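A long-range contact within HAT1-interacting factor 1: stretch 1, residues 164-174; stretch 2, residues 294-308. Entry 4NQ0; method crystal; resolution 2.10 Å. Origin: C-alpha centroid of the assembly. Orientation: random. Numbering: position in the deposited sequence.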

ATOM      1  N   ARG A 164      -2.219  -7.398 -12.514  1.00 42.49           N
ATOM      2  CA  ARG A 164      -0.858  -7.785 -12.872  1.00 41.22           C
ATOM      3  C   ARG A 164      -0.147  -6.626 -13.561  1.00 39.01           C
ATOM      4  O   ARG A 164      -0.788  -5.760 -14.154  1.00 38.46           O
ATOM      5  CB  ARG A 164      -0.862  -9.031 -13.760  1.00 42.45           C
ATOM      6  CG  ARG A 164      -1.139 -10.292 -12.963  1.00 44.78           C
ATOM      7  CD  ARG A 164      -1.200 -11.519 -13.828  1.00 48.27           C
ATOM      8  NE  ARG A 164       0.131 -12.018 -14.157  1.00 50.78           N
ATOM      9  CZ  ARG A 164       0.357 -13.150 -14.814  1.00 52.83           C
ATOM     10  NH1 ARG A 164      -0.659 -13.912 -15.218  1.00 54.73           N
ATOM     11  NH2 ARG A 164       1.606 -13.525 -15.069  1.00 53.26           N
ATOM     12  N   LEU A 165       1.178  -6.614 -13.455  1.00 36.80           N
ATOM     13  CA  LEU A 165       1.993  -5.613 -14.122  1.00 35.54           C
ATOM     14  C   LEU A 165       1.849  -5.759 -15.641  1.00 34.88           C
ATOM     15  O   LEU A 165       1.973  -6.853 -16.187  1.00 34.86           O
ATOM     16  CB  LEU A 165       3.469  -5.750 -13.713  1.00 35.00           C
ATOM     17  CG  LEU A 165       4.490  -4.810 -14.381  1.00 34.31           C
ATOM     18  CD1 LEU A 165       4.280  -3.338 -14.001  1.00 31.18           C
ATOM     19  CD2 LEU A 165       5.905  -5.254 -14.040  1.00 32.71           C
ATOM     20  N   ALA A 166       1.537  -4.647 -16.296  1.00 33.94           N
ATOM     21  CA  ALA A 166       1.685  -4.516 -17.732  1.00 33.28           C
ATOM     22  C   ALA A 166       3.041  -3.856 -17.978  1.00 32.21           C
ATOM     23  O   ALA A 166       3.383  -2.888 -17.316  1.00 30.93           O
ATOM     24  CB  ALA A 166       0.564  -3.661 -18.303  1.00 33.91           C
ATOM     25  N   LEU A 167       3.804  -4.387 -18.927  1.00 31.84           N
ATOM     26  CA  LEU A 167       5.102  -3.820 -19.303  1.00 31.53           C
ATOM     27  C   LEU A 167       5.069  -2.305 -19.482  1.00 30.94           C
ATOM     28  O   LEU A 167       5.979  -1.610 -19.029  1.00 30.16           O
ATOM     29  CB  LEU A 167       5.607  -4.477 -20.592  1.00 32.14           C
ATOM     30  CG  LEU A 167       6.603  -5.625 -20.445  1.00 32.72           C
ATOM     31  CD1 LEU A 167       6.466  -6.355 -19.117  1.00 33.11           C
ATOM     32  CD2 LEU A 167       6.487  -6.595 -21.592  1.00 33.15           C
ATOM     33  N   HIS A 168       4.017  -1.798 -20.126  1.00 30.77           N
ATOM     34  CA  HIS A 168       3.914  -0.370 -20.419  1.00 30.78           C
ATOM     35  C   HIS A 168       3.824   0.484 -19.161  1.00 30.54           C
ATOM     36  O   HIS A 168       4.158   1.661 -19.194  1.00 30.39           O
ATOM     37  CB  HIS A 168       2.739  -0.066 -21.367  1.00 31.38           C
ATOM     38  CG  HIS A 168       1.390  -0.414 -20.818  1.00 30.44           C
ATOM     39  ND1 HIS A 168       0.674  -1.510 -21.253  1.00 30.64           N
ATOM     40  CD2 HIS A 168       0.612   0.199 -19.892  1.00 30.96           C
ATOM     41  CE1 HIS A 168      -0.482  -1.564 -20.614  1.00 30.93           C
ATOM     42  NE2 HIS A 168      -0.546  -0.538 -19.780  1.00 30.51           N
ATOM     43  N   GLU A 169       3.383  -0.113 -18.054  1.00 30.53           N
ATOM     44  CA  GLU A 169       3.276   0.602 -16.779  1.00 31.07           C
ATOM     45  C   GLU A 169       4.620   1.117 -16.237  1.00 30.63           C
ATOM     46  O   GLU A 169       4.666   2.121 -15.514  1.00 29.81           O
ATOM     47  CB  GLU A 169       2.575  -0.276 -15.735  1.00 30.90           C
ATOM     48  CG  GLU A 169       1.110  -0.442 -16.070  1.00 33.03           C
ATOM     49  CD  GLU A 169       0.370  -1.443 -15.202  1.00 35.94           C
ATOM     50  OE1 GLU A 169       0.982  -2.127 -14.358  1.00 34.90           O
ATOM     51  OE2 GLU A 169      -0.867  -1.551 -15.395  1.00 40.65           O
ATOM     52  N   LEU A 170       5.700   0.427 -16.589  1.00 31.00           N
ATOM     53  CA  LEU A 170       7.051   0.840 -16.202  1.00 31.49           C
ATOM     54  C   LEU A 170       7.553   2.094 -16.944  1.00 32.85           C
ATOM     55  O   LEU A 170       8.480   2.760 -16.480  1.00 32.70           O
ATOM     56  CB  LEU A 170       8.033  -0.305 -16.443  1.00 31.11           C
ATOM     57  CG  LEU A 170       7.854  -1.587 -15.634  1.00 30.19           C
ATOM     58  CD1 LEU A 170       8.807  -2.651 -16.165  1.00 31.71           C
ATOM     59  CD2 LEU A 170       8.101  -1.365 -14.155  1.00 29.88           C
ATOM     60  N   ALA A 171       6.960   2.395 -18.095  1.00 34.51           N
ATOM     61  CA  ALA A 171       7.348   3.562 -18.888  1.00 36.26           C
ATOM     62  C   ALA A 171       6.478   4.769 -18.567  1.00 37.58           C
ATOM     63  O   ALA A 171       6.670   5.824 -19.149  1.00 38.67           O
ATOM     64  CB  ALA A 171       7.276   3.244 -20.379  1.00 36.69           C
ATOM     65  N   ASN A 172       5.527   4.604 -17.648  1.00 38.75           N
ATOM     66  CA  ASN A 172       4.650   5.683 -17.208  1.00 40.12           C
ATOM     67  C   ASN A 172       5.153   6.338 -15.911  1.00 40.69           C
ATOM     68  O   ASN A 172       5.421   5.649 -14.923  1.00 40.66           O
ATOM     69  CB  ASN A 172       3.229   5.148 -16.992  1.00 40.34           C
ATOM     70  CG  ASN A 172       2.330   6.157 -16.302  1.00 41.69           C
ATOM     71  OD1 ASN A 172       2.326   7.332 -16.650  1.00 42.94           O
ATOM     72  ND2 ASN A 172       1.587   5.707 -15.304  1.00 42.82           N
ATOM     73  N   PHE A 173       5.272   7.665 -15.924  1.00 42.23           N
ATOM     74  CA  PHE A 173       5.643   8.445 -14.735  1.00 42.79           C
ATOM     75  C   PHE A 173       4.630   9.541 -14.426  1.00 44.29           C
ATOM     76  O   PHE A 173       4.918  10.467 -13.665  1.00 44.73           O
ATOM     77  CB  PHE A 173       7.029   9.062 -14.916  1.00 43.03           C
ATOM     78  CG  PHE A 173       8.079   8.069 -15.312  1.00 41.82           C
ATOM     79  CD1 PHE A 173       8.569   7.162 -14.388  1.00 41.66           C
ATOM     80  CD2 PHE A 173       8.562   8.032 -16.607  1.00 42.11           C
ATOM     81  CE1 PHE A 173       9.533   6.232 -14.747  1.00 41.49           C
ATOM     82  CE2 PHE A 173       9.538   7.109 -16.976  1.00 42.43           C
ATOM     83  CZ  PHE A 173      10.024   6.207 -16.039  1.00 41.79           C
ATOM     84  N   SER A 174       3.435   9.420 -14.997  1.00 45.72           N
ATOM     85  CA  SER A 174       2.373  10.384 -14.761  1.00 47.26           C
ATOM     86  C   SER A 174       1.749  10.220 -13.374  1.00 47.85           C
ATOM     87  O   SER A 174       1.848   9.157 -12.768  1.00 46.89           O
ATOM     88  CB  SER A 174       1.274  10.243 -15.815  1.00 47.76           C
ATOM     89  OG  SER A 174       1.785  10.509 -17.103  1.00 48.35           O
ATOM     90  N   ASP A 294      10.374 -12.473 -13.290  1.00 43.82           N
ATOM     91  CA  ASP A 294      11.035 -13.152 -14.404  1.00 44.76           C
ATOM     92  C   ASP A 294      10.559 -12.631 -15.757  1.00 43.91           C
ATOM     93  O   ASP A 294      11.338 -12.557 -16.709  1.00 43.92           O
ATOM     94  CB  ASP A 294      10.800 -14.670 -14.355  1.00 46.55           C
ATOM     95  CG  ASP A 294      11.471 -15.346 -13.161  1.00 49.06           C
ATOM     96  OD1 ASP A 294      12.587 -15.884 -13.330  1.00 51.81           O
ATOM     97  OD2 ASP A 294      10.870 -15.359 -12.059  1.00 52.58           O
ATOM     98  N   GLN A 295       9.289 -12.251 -15.830  1.00 42.74           N
ATOM     99  CA  GLN A 295       8.643 -11.973 -17.116  1.00 42.59           C
ATOM    100  C   GLN A 295       8.762 -10.540 -17.656  1.00 40.74           C
ATOM    101  O   GLN A 295       8.146 -10.214 -18.669  1.00 40.60           O
ATOM    102  CB  GLN A 295       7.172 -12.429 -17.064  1.00 43.34           C
ATOM    103  CG  GLN A 295       6.944 -13.802 -17.733  1.00 46.19           C
ATOM    104  CD  GLN A 295       8.052 -14.815 -17.429  1.00 48.96           C
ATOM    105  OE1 GLN A 295       8.360 -15.087 -16.268  1.00 51.60           O
ATOM    106  NE2 GLN A 295       8.658 -15.368 -18.477  1.00 50.50           N
ATOM    107  N   VAL A 296       9.546  -9.691 -16.996  1.00 38.54           N
ATOM    108  CA  VAL A 296       9.891  -8.403 -17.571  1.00 36.77           C
ATOM    109  C   VAL A 296      11.236  -8.547 -18.280  1.00 36.33           C
ATOM    110  O   VAL A 296      12.204  -8.997 -17.677  1.00 36.22           O
ATOM    111  CB  VAL A 296       9.968  -7.291 -16.521  1.00 36.29           C
ATOM    112  CG1 VAL A 296      10.270  -5.946 -17.200  1.00 35.21           C
ATOM    113  CG2 VAL A 296       8.664  -7.221 -15.712  1.00 34.95           C
ATOM    114  N   PRO A 297      11.304  -8.178 -19.567  1.00 35.49           N
ATOM    115  CA  PRO A 297      12.580  -8.250 -20.279  1.00 35.27           C
ATOM    116  C   PRO A 297      13.653  -7.413 -19.598  1.00 34.12           C
ATOM    117  O   PRO A 297      13.334  -6.375 -19.023  1.00 33.28           O
ATOM    118  CB  PRO A 297      12.254  -7.645 -21.647  1.00 35.27           C
ATOM    119  CG  PRO A 297      10.812  -7.813 -21.802  1.00 36.06           C
ATOM    120  CD  PRO A 297      10.225  -7.692 -20.439  1.00 35.46           C
ATOM    121  N   ALA A 298      14.900  -7.867 -19.679  1.00 34.04           N
ATOM    122  CA  ALA A 298      16.044  -7.164 -19.094  1.00 33.94           C
ATOM    123  C   ALA A 298      16.096  -5.699 -19.489  1.00 33.38           C
ATOM    124  O   ALA A 298      16.361  -4.828 -18.656  1.00 33.03           O
ATOM    125  CB  ALA A 298      17.345  -7.844 -19.502  1.00 34.51           C
ATOM    126  N   LYS A 299      15.833  -5.422 -20.757  1.00 33.72           N
ATOM    127  CA  LYS A 299      15.904  -4.050 -21.249  1.00 33.77           C
ATOM    128  C   LYS A 299      14.960  -3.127 -20.475  1.00 33.12           C
ATOM    129  O   LYS A 299      15.352  -2.025 -20.094  1.00 32.44           O
ATOM    130  CB  LYS A 299      15.598  -3.983 -22.741  1.00 34.25           C
ATOM    131  CG  LYS A 299      16.158  -2.751 -23.403  1.00 35.56           C
ATOM    132  N   ASP A 300      13.726  -3.583 -20.247  1.00 32.95           N
ATOM    133  CA  ASP A 300      12.752  -2.812 -19.468  1.00 32.68           C
ATOM    134  C   ASP A 300      13.189  -2.667 -18.010  1.00 31.38           C
ATOM    135  O   ASP A 300      12.996  -1.611 -17.416  1.00 30.77           O
ATOM    136  CB  ASP A 300      11.352  -3.445 -19.551  1.00 33.19           C
ATOM    137  CG  ASP A 300      10.764  -3.404 -20.969  1.00 36.21           C
ATOM    138  OD1 ASP A 300      10.005  -4.332 -21.330  1.00 38.42           O
ATOM    139  OD2 ASP A 300      11.057  -2.445 -21.729  1.00 39.89           O
ATOM    140  N   LYS A 301      13.772  -3.716 -17.432  1.00 30.65           N
ATOM    141  CA  LYS A 301      14.300  -3.605 -16.078  1.00 29.99           C
ATOM    142  C   LYS A 301      15.341  -2.492 -16.015  1.00 29.70           C
ATOM    143  O   LYS A 301      15.257  -1.612 -15.157  1.00 28.99           O
ATOM    144  CB  LYS A 301      14.913  -4.917 -15.590  1.00 30.13           C
ATOM    145  CG  LYS A 301      13.906  -6.007 -15.363  1.00 30.33           C
ATOM    146  CD  LYS A 301      14.495  -7.149 -14.575  1.00 29.40           C
ATOM    147  CE  LYS A 301      13.531  -8.288 -14.520  1.00 28.64           C
ATOM    148  NZ  LYS A 301      13.968  -9.335 -13.593  1.00 29.01           N
ATOM    149  N   LEU A 302      16.297  -2.529 -16.942  1.00 29.97           N
ATOM    150  CA  LEU A 302      17.422  -1.595 -16.935  1.00 30.30           C
ATOM    151  C   LEU A 302      16.957  -0.155 -17.036  1.00 30.03           C
ATOM    152  O   LEU A 302      17.464   0.706 -16.321  1.00 29.42           O
ATOM    153  CB  LEU A 302      18.413  -1.899 -18.066  1.00 30.78           C
ATOM    154  CG  LEU A 302      19.331  -3.107 -17.848  1.00 32.21           C
ATOM    155  CD1 LEU A 302      20.192  -3.401 -19.097  1.00 31.78           C
ATOM    156  CD2 LEU A 302      20.210  -2.856 -16.619  1.00 32.25           C
ATOM    157  N   LYS A 303      15.986   0.103 -17.909  1.00 30.41           N
ATOM    158  CA  LYS A 303      15.456   1.463 -18.072  1.00 30.44           C
ATOM    159  C   LYS A 303      14.835   1.991 -16.784  1.00 29.39           C
ATOM    160  O   LYS A 303      15.005   3.161 -16.457  1.00 29.20           O
ATOM    161  CB  LYS A 303      14.420   1.526 -19.192  1.00 31.18           C
ATOM    162  CG  LYS A 303      14.995   1.271 -20.573  1.00 34.78           C
ATOM    163  CD  LYS A 303      13.957   1.416 -21.700  1.00 37.85           C
ATOM    164  CE  LYS A 303      14.543   0.863 -23.011  1.00 40.49           C
ATOM    165  NZ  LYS A 303      13.661   1.028 -24.214  1.00 41.65           N
ATOM    166  N   ARG A 304      14.112   1.134 -16.061  1.00 28.63           N
ATOM    167  CA  ARG A 304      13.480   1.559 -14.799  1.00 27.29           C
ATOM    168  C   ARG A 304      14.523   1.743 -13.704  1.00 26.88           C
ATOM    169  O   ARG A 304      14.454   2.706 -12.937  1.00 26.00           O
ATOM    170  CB  ARG A 304      12.406   0.570 -14.327  1.00 26.89           C
ATOM    171  CG  ARG A 304      11.573   1.078 -13.151  1.00 25.31           C
ATOM    172  CD  ARG A 304      10.498   2.048 -13.625  1.00 26.05           C
ATOM    173  NE  ARG A 304       9.893   2.823 -12.534  1.00 24.21           N
ATOM    174  CZ  ARG A 304       8.786   3.560 -12.633  1.00 27.51           C
ATOM    175  NH1 ARG A 304       8.087   3.607 -13.768  1.00 26.34           N
ATOM    176  NH2 ARG A 304       8.355   4.246 -11.568  1.00 29.20           N
ATOM    177  N   PHE A 305      15.479   0.820 -13.615  1.00 26.62           N
ATOM    178  CA  PHE A 305      16.554   0.964 -12.643  1.00 26.89           C
ATOM    179  C   PHE A 305      17.318   2.281 -12.837  1.00 27.60           C
ATOM    180  O   PHE A 305      17.604   2.985 -11.872  1.00 28.02           O
ATOM    181  CB  PHE A 305      17.552  -0.197 -12.718  1.00 27.09           C
ATOM    182  CG  PHE A 305      16.984  -1.541 -12.356  1.00 25.95           C
ATOM    183  CD1 PHE A 305      15.947  -1.666 -11.457  1.00 25.05           C
ATOM    184  CD2 PHE A 305      17.532  -2.692 -12.895  1.00 27.00           C
ATOM    185  CE1 PHE A 305      15.442  -2.889 -11.130  1.00 25.64           C
ATOM    186  CE2 PHE A 305      17.032  -3.930 -12.570  1.00 27.61           C
ATOM    187  CZ  PHE A 305      15.984  -4.036 -11.678  1.00 27.30           C
ATOM    188  N   LYS A 306      17.649   2.612 -14.080  1.00 28.06           N
ATOM    189  CA  LYS A 306      18.420   3.821 -14.352  1.00 29.03           C
ATOM    190  C   LYS A 306      17.617   5.077 -14.051  1.00 29.02           C
ATOM    191  O   LYS A 306      18.165   6.083 -13.611  1.00 29.20           O
ATOM    192  CB  LYS A 306      18.893   3.838 -15.803  1.00 29.57           C
ATOM    193  CG  LYS A 306      20.040   2.877 -16.053  1.00 31.73           C
ATOM    194  CD  LYS A 306      20.276   2.679 -17.542  1.00 34.79           C
ATOM    195  CE  LYS A 306      21.457   1.758 -17.796  1.00 36.83           C
ATOM    196  NZ  LYS A 306      21.513   1.329 -19.222  1.00 38.25           N
ATOM    197  N   HIS A 307      16.321   5.015 -14.310  1.00 28.70           N
ATOM    198  CA  HIS A 307      15.428   6.095 -13.937  1.00 28.83           C
ATOM    199  C   HIS A 307      15.466   6.335 -12.418  1.00 28.36           C
ATOM    200  O   HIS A 307      15.546   7.466 -11.962  1.00 28.14           O
ATOM    201  CB  HIS A 307      14.009   5.764 -14.397  1.00 28.98           C
ATOM    202  CG  HIS A 307      12.952   6.586 -13.735  1.00 30.98           C
ATOM    203  ND1 HIS A 307      12.621   7.855 -14.157  1.00 34.01           N
ATOM    204  CD2 HIS A 307      12.162   6.323 -12.666  1.00 32.61           C
ATOM    205  CE1 HIS A 307      11.667   8.338 -13.380  1.00 34.84           C
ATOM    206  NE2 HIS A 307      11.368   7.425 -12.471  1.00 34.75           N
ATOM    207  N   ALA A 308      15.403   5.256 -11.645  1.00 27.88           N
ATOM    208  CA  ALA A 308      15.353   5.352 -10.199  1.00 27.87           C
ATOM    209  C   ALA A 308      16.706   5.821  -9.652  1.00 28.39           C
ATOM    210  O   ALA A 308      16.752   6.651  -8.748  1.00 27.83           O
ATOM    211  CB  ALA A 308      14.940   3.999  -9.584  1.00 27.60           C
TER
HETATM  212  O   HOH W   1       6.095   5.575 -12.339  1.00 40.93           O

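Contact between residues 164-174 and 294-308 of HAT1-interacting factor 1, two stretches of one chain that bury 476 Å² between them, both sides summed. The second stretch enters as a loop, places P297 at the N-cap position and continues as a helix from A298, its regular bonds beginning with K301 N to P297 O (3.1 Å). The first stretch is more irregular; turn-like bonds such as E169 N to A166 O (2.9 Å) and L170 N to L167 O (3.2 Å) curl it locally. The two backbones come nearest at two points, with CA of L167 6.9 Å from CA of V296 and CA of L170 6.6 Å from CA of R304.

V296, buried just before the helix, gathers three leucines. Its CG2 lies 3.8 Å from L165 CD2 and 4.1 Å from L167 CD1, while its CG1 lies 3.8 Å from L170 CD1. These are van der Waals contacts between branched side chains; V296 and L170 are buried, while L167 stays exposed. L167 points its CA-to-CB bond sideways, yet the end of its side chain comes nearer and also reaches the proline ring, CD2 to P297 CD at 4.1 Å. D300, in the first turn of the helix, borders this patch: its OD1 is 3.7 Å from L167 CG, a packing contact with no polar partner on the leucine.

R304 points toward the first stretch and supplies the direct hydrogen bond across the contact, NH1 to L170 O at 2.9 Å with an N-H...O angle of 152°. The carbonyl sits at the guanidinium edge, near its plane, where the N-H groups are directed. Water 1 extends the link: it accepts from R304 NH2 (2.7 Å) and donates to N172 O (2.7 Å), so one guanidinium reaches two backbone carbonyls, L170 O directly and N172 O through water. N172 also steadies its own stretch, its OD1 accepting from S174 N at 2.9 Å. The aliphatic part of R304 adds to the packing, with CD 4.2 Å from L170 CD2.

F173 points toward the helix and forms an offset stack with H307, ring centroids 3.9 Å apart and planes inclined by 26°. F173 CE1 lies over one face of the imidazole, 3.2 Å from H307 NE2. The same CE1 lies over one face of the R304 guanidinium, 3.2 Å from NH1. The flat, charged group thus meets the phenylalanine with its face and the L170 carbonyl with its edge.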